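Local coordinates for putative uncharacterized protein (Pseudomonas phage 201phi2-1, PDB 3R4V) that is of uncharacterised function but belongs to the phage tubulin-like proteins and holds guanosine-5'-diphosphate in a pocket of the model, at residues 141-152 and 206-214; 184-194 and 245-253. One frame throughout, in Å; residues are numbered along the deposited sequence.

Interaction 1 (141-152 and 206-214); sequences AVNKHLPIVVNY and PQVCELHIE
P206 sets the edge of its pyrrolidine over the flat side of the H145 imidazole, with CG 3.7 Å from the centroid of that ring and only 13° off its normal, a CH-pi contact. The ring gets there because CG of H145 is anti to the backbone N (chi1 -158°), which carries it back toward P206 although its CB starts in the other direction. H145 has positive phi and is the C-prime residue of a Schellman motif, and P206 CB closes on the turn at 3.3 Å from L146 N. Beyond the turn, strands 148-154 and 208-214 run parallel. This pairing joins the parallel part of the tubulin-like sheet to its antiparallel part, and the second strand belongs to the C-terminal family region. Four backbone bonds tie them, from I148 N to Q207 O through to L211 N with V150 O. V149 and C209 point to one face of the sheet, where V149 CG1 crosses to L211 CB (3.9 Å), CG2 of the same residue meets C209 CB, and both V149 and C209 touch I269. V150 and V208 point to the other face, where V150 CG2 comes 4.3 Å from V208 CG1. At N151 a side chain takes over: ND2 donates to L211 O at 2.9 Å, and OD1 is held by K171 NZ. A water linking Y152 N to E210 OE1 also reaches L211 O (3.3 Å).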
loop_
_atom_site.group_PDB
_atom_site.type_symbol
_atom_site.label_atom_id
_atom_site.label_comp_id
_atom_site.label_asym_id
_atom_site.label_seq_id
_atom_site.Cartn_x
_atom_site.Cartn_y
_atom_site.Cartn_z
ATOM N N ALA A 141 10.398 5.070 -7.089
ATOM C CA ALA A 141 9.852 5.415 -8.400
ATOM C C ALA A 141 10.941 6.062 -9.264
ATOM O O ALA A 141 11.139 5.685 -10.426
ATOM C CB ALA A 141 8.661 6.337 -8.268
ATOM N N VAL A 142 11.655 7.019 -8.684
ATOM C CA VAL A 142 12.781 7.655 -9.383
ATOM C C VAL A 142 13.954 6.707 -9.711
ATOM O O VAL A 142 14.417 6.644 -10.853
ATOM C CB VAL A 142 13.308 8.849 -8.573
ATOM C CG1 VAL A 142 14.540 9.459 -9.256
ATOM C CG2 VAL A 142 12.216 9.864 -8.424
ATOM N N ASN A 143 14.446 5.988 -8.708
ATOM C CA ASN A 143 15.601 5.114 -8.894
ATOM C C ASN A 143 15.336 3.998 -9.908
ATOM O O ASN A 143 16.219 3.639 -10.677
ATOM C CB ASN A 143 16.040 4.496 -7.561
ATOM C CG ASN A 143 16.658 5.513 -6.616
ATOM O OD1 ASN A 143 16.823 6.685 -6.959
ATOM N ND2 ASN A 143 16.983 5.067 -5.408
ATOM N N LYS A 144 14.119 3.464 -9.913
ATOM C CA LYS A 144 13.788 2.348 -10.799
ATOM C C LYS A 144 13.124 2.844 -12.079
ATOM O O LYS A 144 12.838 2.059 -12.985
ATOM C CB LYS A 144 12.853 1.362 -10.096
ATOM C CG LYS A 144 13.322 0.895 -8.721
ATOM C CD LYS A 144 14.560 0.056 -8.801
ATOM C CE LYS A 144 14.802 -0.697 -7.495
ATOM N NZ LYS A 144 16.162 -1.288 -7.461
ATOM N N HIS A 145 12.915 4.151 -12.151
ATOM C CA HIS A 145 12.219 4.779 -13.264
ATOM C C HIS A 145 10.915 4.043 -13.574
ATOM O O HIS A 145 10.736 3.486 -14.648
ATOM C CB HIS A 145 13.120 4.843 -14.511
ATOM C CG HIS A 145 12.696 5.898 -15.482
ATOM N ND1 HIS A 145 13.101 7.212 -15.374
ATOM C CD2 HIS A 145 11.849 5.848 -16.536
ATOM C CE1 HIS A 145 12.545 7.920 -16.342
ATOM N NE2 HIS A 145 11.783 7.115 -17.061
ATOM N N LEU A 146 9.998 4.037 -12.613
ATOM C CA LEU A 146 8.766 3.295 -12.774
ATOM C C LEU A 146 7.725 3.972 -11.900
ATOM O O LEU A 146 8.062 4.384 -10.794
ATOM C CB LEU A 146 8.988 1.874 -12.257
ATOM C CG LEU A 146 7.779 0.962 -12.257
ATOM C CD1 LEU A 146 7.484 0.587 -13.698
ATOM C CD2 LEU A 146 7.996 -0.289 -11.390
ATOM N N PRO A 147 6.479 4.096 -12.387
ATOM C CA PRO A 147 5.449 4.632 -11.482
ATOM C C PRO A 147 5.228 3.660 -10.339
ATOM O O PRO A 147 5.189 2.445 -10.545
ATOM C CB PRO A 147 4.191 4.687 -12.352
ATOM C CG PRO A 147 4.729 4.682 -13.787
ATOM C CD PRO A 147 5.940 3.815 -13.728
ATOM N N ILE A 148 5.102 4.198 -9.133
ATOM C CA ILE A 148 4.757 3.364 -7.996
ATOM C C ILE A 148 3.339 3.724 -7.615
ATOM O O ILE A 148 3.074 4.801 -7.076
ATOM C CB ILE A 148 5.737 3.566 -6.823
ATOM C CG1 ILE A 148 7.159 3.131 -7.234
ATOM C CG2 ILE A 148 5.218 2.831 -5.571
ATOM C CD1 ILE A 148 7.346 1.630 -7.517
ATOM N N VAL A 149 2.414 2.836 -7.971
ATOM C CA VAL A 149 0.996 3.162 -8.016
ATOM C C VAL A 149 0.355 2.603 -6.773
ATOM O O VAL A 149 0.402 1.406 -6.543
ATOM C CB VAL A 149 0.359 2.507 -9.268
ATOM C CG1 VAL A 149 -1.131 2.714 -9.308
ATOM C CG2 VAL A 149 1.008 3.075 -10.537
ATOM N N VAL A 150 -0.237 3.481 -5.974
ATOM C CA VAL A 150 -0.787 3.061 -4.695
ATOM C C VAL A 150 -2.206 3.553 -4.490
ATOM O O VAL A 150 -2.568 4.659 -4.871
ATOM C CB VAL A 150 0.088 3.541 -3.515
ATOM C CG1 VAL A 150 1.578 3.247 -3.790
ATOM C CG2 VAL A 150 -0.125 5.008 -3.235
ATOM N N ASN A 151 -3.017 2.704 -3.877
ATOM C CA ASN A 151 -4.314 3.108 -3.383
ATOM C C ASN A 151 -4.072 3.475 -1.932
ATOM O O ASN A 151 -3.692 2.617 -1.120
ATOM C CB ASN A 151 -5.289 1.942 -3.483
ATOM C CG ASN A 151 -6.689 2.317 -3.043
ATOM O OD1 ASN A 151 -7.108 2.012 -1.924
ATOM N ND2 ASN A 151 -7.424 2.987 -3.920
ATOM N N TYR A 152 -4.250 4.753 -1.627
ATOM C CA TYR A 152 -3.929 5.292 -0.313
ATOM C C TYR A 152 -5.191 5.349 0.538
ATOM O O TYR A 152 -6.205 5.882 0.105
ATOM C CB TYR A 152 -3.341 6.699 -0.446
ATOM C CG TYR A 152 -3.173 7.397 0.892
ATOM C CD1 TYR A 152 -2.110 7.071 1.736
ATOM C CD2 TYR A 152 -4.087 8.358 1.317
ATOM C CE1 TYR A 152 -1.956 7.712 2.968
ATOM C CE2 TYR A 152 -3.939 9.004 2.543
ATOM C CZ TYR A 152 -2.876 8.664 3.367
ATOM O OH TYR A 152 -2.728 9.298 4.582
ATOM N N PRO A 206 8.226 9.249 -13.815
ATOM C CA PRO A 206 7.849 8.209 -12.854
ATOM C C PRO A 206 7.882 8.761 -11.434
ATOM O O PRO A 206 8.846 9.422 -11.045
ATOM C CB PRO A 206 8.940 7.157 -13.035
ATOM C CG PRO A 206 10.129 7.927 -13.482
ATOM C CD PRO A 206 9.599 9.062 -14.323
ATOM N N GLN A 207 6.838 8.471 -10.663
ATOM C CA GLN A 207 6.718 9.022 -9.320
ATOM C C GLN A 207 5.621 8.242 -8.617
ATOM O O GLN A 207 4.996 7.376 -9.235
ATOM C CB GLN A 207 6.380 10.521 -9.395
ATOM C CG GLN A 207 5.120 10.840 -10.205
ATOM C CD GLN A 207 4.832 12.345 -10.415
ATOM O OE1 GLN A 207 3.792 12.696 -10.961
ATOM N NE2 GLN A 207 5.752 13.222 -9.996
ATOM N N VAL A 208 5.380 8.538 -7.341
ATOM C CA VAL A 208 4.254 7.922 -6.645
ATOM C C VAL A 208 2.953 8.436 -7.261
ATOM O O VAL A 208 2.759 9.646 -7.393
ATOM C CB VAL A 208 4.253 8.212 -5.146
ATOM C CG1 VAL A 208 2.994 7.621 -4.503
ATOM C CG2 VAL A 208 5.469 7.588 -4.496
ATOM N N CYS A 209 2.092 7.495 -7.659
ATOM C CA CYS A 209 0.801 7.792 -8.242
ATOM C C CYS A 209 -0.277 7.169 -7.376
ATOM O O CYS A 209 -0.008 6.213 -6.660
ATOM C CB CYS A 209 0.699 7.143 -9.619
ATOM S SG CYS A 209 1.858 7.815 -10.805
ATOM N N GLU A 210 -1.498 7.688 -7.465
ATOM C CA GLU A 210 -2.624 7.047 -6.791
ATOM C C GLU A 210 -3.453 6.215 -7.750
ATOM O O GLU A 210 -3.643 6.578 -8.902
ATOM C CB GLU A 210 -3.561 8.069 -6.187
ATOM C CG GLU A 210 -3.140 8.721 -4.888
ATOM C CD GLU A 210 -4.250 9.641 -4.373
ATOM O OE1 GLU A 210 -5.112 9.165 -3.602
ATOM O OE2 GLU A 210 -4.295 10.832 -4.764
ATOM N N LEU A 211 -3.973 5.115 -7.233
ATOM C CA LEU A 211 -4.942 4.292 -7.927
ATOM C C LEU A 211 -6.301 4.609 -7.337
ATOM O O LEU A 211 -6.486 4.556 -6.120
ATOM C CB LEU A 211 -4.627 2.824 -7.678
ATOM C CG LEU A 211 -5.663 1.798 -8.148
ATOM C CD1 LEU A 211 -5.943 1.956 -9.645
ATOM C CD2 LEU A 211 -5.262 0.389 -7.822
ATOM N N HIS A 212 -7.253 4.922 -8.203
ATOM C CA HIS A 212 -8.627 5.187 -7.767
ATOM C C HIS A 212 -9.490 4.115 -8.378
ATOM O O HIS A 212 -9.402 3.862 -9.578
ATOM C CB HIS A 212 -9.099 6.553 -8.264
ATOM C CG HIS A 212 -8.237 7.686 -7.812
ATOM N ND1 HIS A 212 -8.527 8.441 -6.698
ATOM C CD2 HIS A 212 -7.088 8.190 -8.323
ATOM C CE1 HIS A 212 -7.598 9.370 -6.547
ATOM N NE2 HIS A 212 -6.709 9.234 -7.516
ATOM N N ILE A 213 -10.322 3.481 -7.557
ATOM C CA ILE A 213 -11.138 2.369 -8.032
ATOM C C ILE A 213 -12.602 2.752 -7.872
ATOM O O ILE A 213 -13.113 2.826 -6.754
ATOM C CB ILE A 213 -10.831 1.057 -7.253
ATOM C CG1 ILE A 213 -9.346 0.675 -7.387
ATOM C CG2 ILE A 213 -11.735 -0.073 -7.751
ATOM C CD1 ILE A 213 -8.900 -0.405 -6.406
ATOM N N GLU A 214 -13.276 3.019 -8.991
ATOM C CA GLU A 214 -14.601 3.614 -8.935
ATOM C C GLU A 214 -15.582 2.724 -9.663
ATOM O O GLU A 214 -15.201 2.006 -10.588
ATOM C CB GLU A 214 -14.594 4.993 -9.606
ATOM C CG GLU A 214 -13.495 5.913 -9.106
ATOM C CD GLU A 214 -13.642 6.255 -7.650
ATOM O OE1 GLU A 214 -14.767 6.126 -7.112
ATOM O OE2 GLU A 214 -12.623 6.637 -7.033
HETATM O O HOH W 1 -10.493 4.224 -4.523
HETATM O O HOH W 2 -5.596 6.348 -3.555
#

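Interaction 2 (184-194 and 245-253); sequences GRLDVHDVANW and PIYRKVGIM
Y247 presses its phenol ring against the C-terminal turn of helix 188-195. N193 O stands 3.9 Å above the plane of the Y247 ring, over its centre, and W194 CB packs at 3.7 Å from Y247 CE2. With its CG anti to the backbone N (chi1 174°), the tyrosine leads out from the strand to the helix, where its OH lies 2.9 Å from D190 O. Beside it, K249 NZ forms a salt bridge with D190 OD1 (3.2 Å), approaching from above the carboxylate plane, and the same ammonium bonds Y247 OH. The other carboxylate oxygen serves the helix start: D190 OD2 accepts D187 N at 2.8 Å, so a side chain of the first turn holds the backbone NH of the N-cap residue. Each oxygen of D190 therefore has its own partner, which should fix the rotation of the group. At the far end, G184 N donates to I252 O and I252 N to G184 O, each at 2.9 Å, a single antiparallel bridge. R185, bent at chi3 (61°), has V250 CG1 over one guanidinium face, toward its rim, and NH1 3.9 Å from I252 CG1, while NH2 forms a salt bridge with E239 OE2. The axes of 188-194 and strand 247-252 make 147°, roughly antiparallel. This strand is outermost on its side of the sheet within the chain, next to 228-233; L186 and W194 touch L230 of that neighbour and also L178 of helix 161-178.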
loop_
_atom_site.group_PDB
_atom_site.type_symbol
_atom_site.label_atom_id
_atom_site.label_comp_id
_atom_site.label_asym_id
_atom_site.label_seq_id
_atom_site.Cartn_x
_atom_site.Cartn_y
_atom_site.Cartn_z
ATOM N N GLY A 184 -12.939 -9.898 -22.224
ATOM C CA GLY A 184 -12.794 -9.633 -23.640
ATOM C C GLY A 184 -11.999 -8.364 -23.877
ATOM O O GLY A 184 -12.163 -7.380 -23.150
ATOM N N ARG A 185 -11.131 -8.396 -24.888
ATOM C CA ARG A 185 -10.361 -7.225 -25.312
ATOM C C ARG A 185 -9.180 -6.865 -24.407
ATOM O O ARG A 185 -8.360 -6.026 -24.767
ATOM C CB ARG A 185 -11.280 -6.013 -25.497
ATOM C CG ARG A 185 -12.229 -6.162 -26.678
ATOM C CD ARG A 185 -13.458 -5.282 -26.554
ATOM N NE ARG A 185 -13.132 -3.861 -26.510
ATOM C CZ ARG A 185 -14.042 -2.897 -26.421
ATOM N NH1 ARG A 185 -15.335 -3.207 -26.373
ATOM N NH2 ARG A 185 -13.661 -1.626 -26.384
ATOM N N LEU A 186 -9.080 -7.503 -23.244
ATOM C CA LEU A 186 -8.061 -7.110 -22.267
ATOM C C LEU A 186 -6.929 -8.131 -22.121
ATOM O O LEU A 186 -7.139 -9.268 -21.684
ATOM C CB LEU A 186 -8.699 -6.823 -20.907
ATOM C CG LEU A 186 -7.798 -6.078 -19.925
ATOM C CD1 LEU A 186 -7.597 -4.637 -20.383
ATOM C CD2 LEU A 186 -8.381 -6.121 -18.524
ATOM N N ASP A 187 -5.727 -7.664 -22.448
ATOM C CA ASP A 187 -4.502 -8.447 -22.511
ATOM C C ASP A 187 -3.697 -8.329 -21.218
ATOM O O ASP A 187 -3.920 -7.418 -20.416
ATOM C CB ASP A 187 -3.652 -7.870 -23.645
ATOM C CG ASP A 187 -2.938 -8.924 -24.434
ATOM O OD1 ASP A 187 -2.472 -9.908 -23.826
ATOM O OD2 ASP A 187 -2.840 -8.761 -25.670
ATOM N N VAL A 188 -2.740 -9.233 -21.017
ATOM C CA VAL A 188 -1.766 -9.042 -19.952
ATOM C C VAL A 188 -0.912 -7.820 -20.277
ATOM O O VAL A 188 -0.479 -7.088 -19.381
ATOM C CB VAL A 188 -0.843 -10.257 -19.769
ATOM C CG1 VAL A 188 0.268 -9.920 -18.786
ATOM C CG2 VAL A 188 -1.627 -11.452 -19.279
ATOM N N HIS A 189 -0.676 -7.603 -21.566
ATOM C CA HIS A 189 0.108 -6.459 -22.004
ATOM C C HIS A 189 -0.651 -5.150 -21.822
ATOM O O HIS A 189 -0.047 -4.112 -21.557
ATOM C CB HIS A 189 0.556 -6.642 -23.453
ATOM C CG HIS A 189 1.388 -7.868 -23.665
ATOM N ND1 HIS A 189 0.919 -8.982 -24.326
ATOM C CD2 HIS A 189 2.650 -8.165 -23.275
ATOM C CE1 HIS A 189 1.863 -9.906 -24.350
ATOM N NE2 HIS A 189 2.924 -9.436 -23.718
ATOM N N ASP A 190 -1.974 -5.203 -21.950
ATOM C CA ASP A 190 -2.805 -4.030 -21.714
ATOM C C ASP A 190 -2.684 -3.591 -20.257
ATOM O O ASP A 190 -2.498 -2.414 -19.973
ATOM C CB ASP A 190 -4.266 -4.321 -22.052
ATOM C CG ASP A 190 -4.489 -4.555 -23.535
ATOM O OD1 ASP A 190 -3.743 -3.975 -24.354
ATOM O OD2 ASP A 190 -5.416 -5.316 -23.884
ATOM N N VAL A 191 -2.782 -4.549 -19.341
ATOM C CA VAL A 191 -2.627 -4.254 -17.918
ATOM C C VAL A 191 -1.233 -3.711 -17.617
ATOM O O VAL A 191 -1.098 -2.706 -16.914
ATOM C CB VAL A 191 -2.921 -5.487 -17.043
ATOM C CG1 VAL A 191 -2.543 -5.223 -15.586
ATOM C CG2 VAL A 191 -4.394 -5.880 -17.167
ATOM N N ALA A 192 -0.204 -4.352 -18.170
ATOM C CA ALA A 192 1.176 -3.913 -17.942
ATOM C C ALA A 192 1.360 -2.469 -18.383
ATOM O O ALA A 192 1.925 -1.654 -17.653
ATOM C CB ALA A 192 2.178 -4.830 -18.663
ATOM N N ASN A 193 0.867 -2.139 -19.572
ATOM C CA ASN A 193 1.042 -0.786 -20.088
ATOM C C ASN A 193 0.151 0.268 -19.437
ATOM O O ASN A 193 0.398 1.468 -19.590
ATOM C CB ASN A 193 0.912 -0.761 -21.603
ATOM C CG ASN A 193 2.108 -1.391 -22.282
ATOM O OD1 ASN A 193 3.257 -1.024 -22.008
ATOM N ND2 ASN A 193 1.852 -2.369 -23.134
ATOM N N TRP A 194 -0.877 -0.182 -18.721
ATOM C CA TRP A 194 -1.692 0.709 -17.916
ATOM C C TRP A 194 -0.908 1.171 -16.701
ATOM O O TRP A 194 -0.843 2.363 -16.418
ATOM C CB TRP A 194 -2.979 -0.001 -17.468
ATOM C CG TRP A 194 -3.699 0.620 -16.303
ATOM C CD1 TRP A 194 -4.319 1.835 -16.269
ATOM C CD2 TRP A 194 -3.893 0.032 -15.012
ATOM N NE1 TRP A 194 -4.889 2.041 -15.025
ATOM C CE2 TRP A 194 -4.637 0.948 -14.237
ATOM C CE3 TRP A 194 -3.503 -1.180 -14.432
ATOM C CZ2 TRP A 194 -4.997 0.691 -12.912
ATOM C CZ3 TRP A 194 -3.864 -1.439 -13.116
ATOM C CH2 TRP A 194 -4.602 -0.510 -12.371
ATOM N N PRO A 245 -7.509 10.910 -20.006
ATOM C CA PRO A 245 -6.237 10.256 -19.686
ATOM C C PRO A 245 -5.348 10.132 -20.914
ATOM O O PRO A 245 -5.832 10.202 -22.047
ATOM C CB PRO A 245 -6.673 8.867 -19.231
ATOM C CG PRO A 245 -7.939 8.624 -19.964
ATOM C CD PRO A 245 -8.629 9.953 -20.028
ATOM N N ILE A 246 -4.054 9.959 -20.673
ATOM C CA ILE A 246 -3.072 9.730 -21.716
ATOM C C ILE A 246 -3.190 8.317 -22.260
ATOM O O ILE A 246 -2.956 8.073 -23.443
ATOM C CB ILE A 246 -1.647 9.917 -21.172
ATOM C CG1 ILE A 246 -1.422 11.368 -20.749
ATOM C CG2 ILE A 246 -0.617 9.468 -22.204
ATOM C CD1 ILE A 246 -1.756 12.364 -21.835
ATOM N N TYR A 247 -3.542 7.381 -21.386
ATOM C CA TYR A 247 -3.682 5.987 -21.782
ATOM C C TYR A 247 -5.042 5.503 -21.314
ATOM O O TYR A 247 -5.447 5.783 -20.196
ATOM C CB TYR A 247 -2.563 5.140 -21.159
ATOM C CG TYR A 247 -2.702 3.649 -21.400
ATOM C CD1 TYR A 247 -2.058 3.029 -22.470
ATOM C CD2 TYR A 247 -3.465 2.858 -20.549
ATOM C CE1 TYR A 247 -2.180 1.670 -22.689
ATOM C CE2 TYR A 247 -3.598 1.495 -20.761
ATOM C CZ TYR A 247 -2.948 0.906 -21.828
ATOM O OH TYR A 247 -3.073 -0.447 -22.040
ATOM N N ARG A 248 -5.754 4.786 -22.176
ATOM C CA ARG A 248 -7.099 4.312 -21.871
ATOM C C ARG A 248 -7.312 2.925 -22.477
ATOM O O ARG A 248 -6.974 2.721 -23.644
ATOM C CB ARG A 248 -8.108 5.300 -22.465
ATOM C CG ARG A 248 -9.508 4.760 -22.674
ATOM C CD ARG A 248 -10.218 5.486 -23.822
ATOM N NE ARG A 248 -10.160 6.942 -23.705
ATOM C CZ ARG A 248 -10.965 7.663 -22.929
ATOM N NH1 ARG A 248 -11.886 7.061 -22.190
ATOM N NH2 ARG A 248 -10.845 8.983 -22.886
ATOM N N LYS A 249 -7.881 1.999 -21.708
ATOM C CA LYS A 249 -8.237 0.670 -22.218
ATOM C C LYS A 249 -9.538 0.178 -21.600
ATOM O O LYS A 249 -9.880 0.535 -20.475
ATOM C CB LYS A 249 -7.135 -0.357 -21.938
ATOM C CG LYS A 249 -6.062 -0.431 -22.998
ATOM C CD LYS A 249 -6.543 -1.167 -24.236
ATOM C CE LYS A 249 -5.636 -0.862 -25.421
ATOM N NZ LYS A 249 -4.193 -0.888 -25.031
ATOM N N VAL A 250 -10.247 -0.662 -22.340
ATOM C CA VAL A 250 -11.510 -1.221 -21.866
ATOM C C VAL A 250 -11.527 -2.747 -21.969
ATOM O O VAL A 250 -11.032 -3.320 -22.939
ATOM C CB VAL A 250 -12.702 -0.631 -22.644
ATOM C CG1 VAL A 250 -14.011 -1.345 -22.272
ATOM C CG2 VAL A 250 -12.809 0.859 -22.382
ATOM N N GLY A 251 -12.083 -3.400 -20.953
ATOM C CA GLY A 251 -12.314 -4.834 -20.994
ATOM C C GLY A 251 -13.785 -5.163 -20.794
ATOM O O GLY A 251 -14.496 -4.454 -20.078
ATOM N N ILE A 252 -14.253 -6.235 -21.425
ATOM C CA ILE A 252 -15.648 -6.646 -21.271
ATOM C C ILE A 252 -15.744 -7.853 -20.359
ATOM O O ILE A 252 -15.179 -8.905 -20.652
ATOM C CB ILE A 252 -16.305 -6.962 -22.623
ATOM C CG1 ILE A 252 -16.167 -5.750 -23.543
ATOM C CG2 ILE A 252 -17.766 -7.365 -22.432
ATOM C CD1 ILE A 252 -16.528 -4.448 -22.875
ATOM N N MET A 253 -16.439 -7.685 -19.239
ATOM C CA MET A 253 -16.583 -8.751 -18.259
ATOM C C MET A 253 -17.656 -9.738 -18.684
ATOM O O MET A 253 -18.549 -9.411 -19.472
ATOM C CB MET A 253 -16.909 -8.184 -16.876
ATOM C CG MET A 253 -15.841 -7.270 -16.327
ATOM S SD MET A 253 -16.226 -6.710 -14.663
ATOM C CE MET A 253 -17.448 -5.448 -15.033
#

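How the interactions relate
Interaction 1 is mostly buried and its centre lies about 10 Å from that of the chain, whereas the centre of interaction 2, a surface contact, lies about 22 Å from it. Both reach the same sheet, at an inner strand pair and at an outer strand respectively, and their segments alternate along the sequence. The chemistry follows: continuous parallel backbone pairing with apolar side chains and one hydrogen bond from a side-chain amide in interaction 1, against a helix laid beside a strand through an aromatic ring, a salt bridge and a single antiparallel bridge in interaction 2. Although their centres are about 17 Å apart, they meet directly, with L211 CD1 packed 3.6 Å from W194 CZ2.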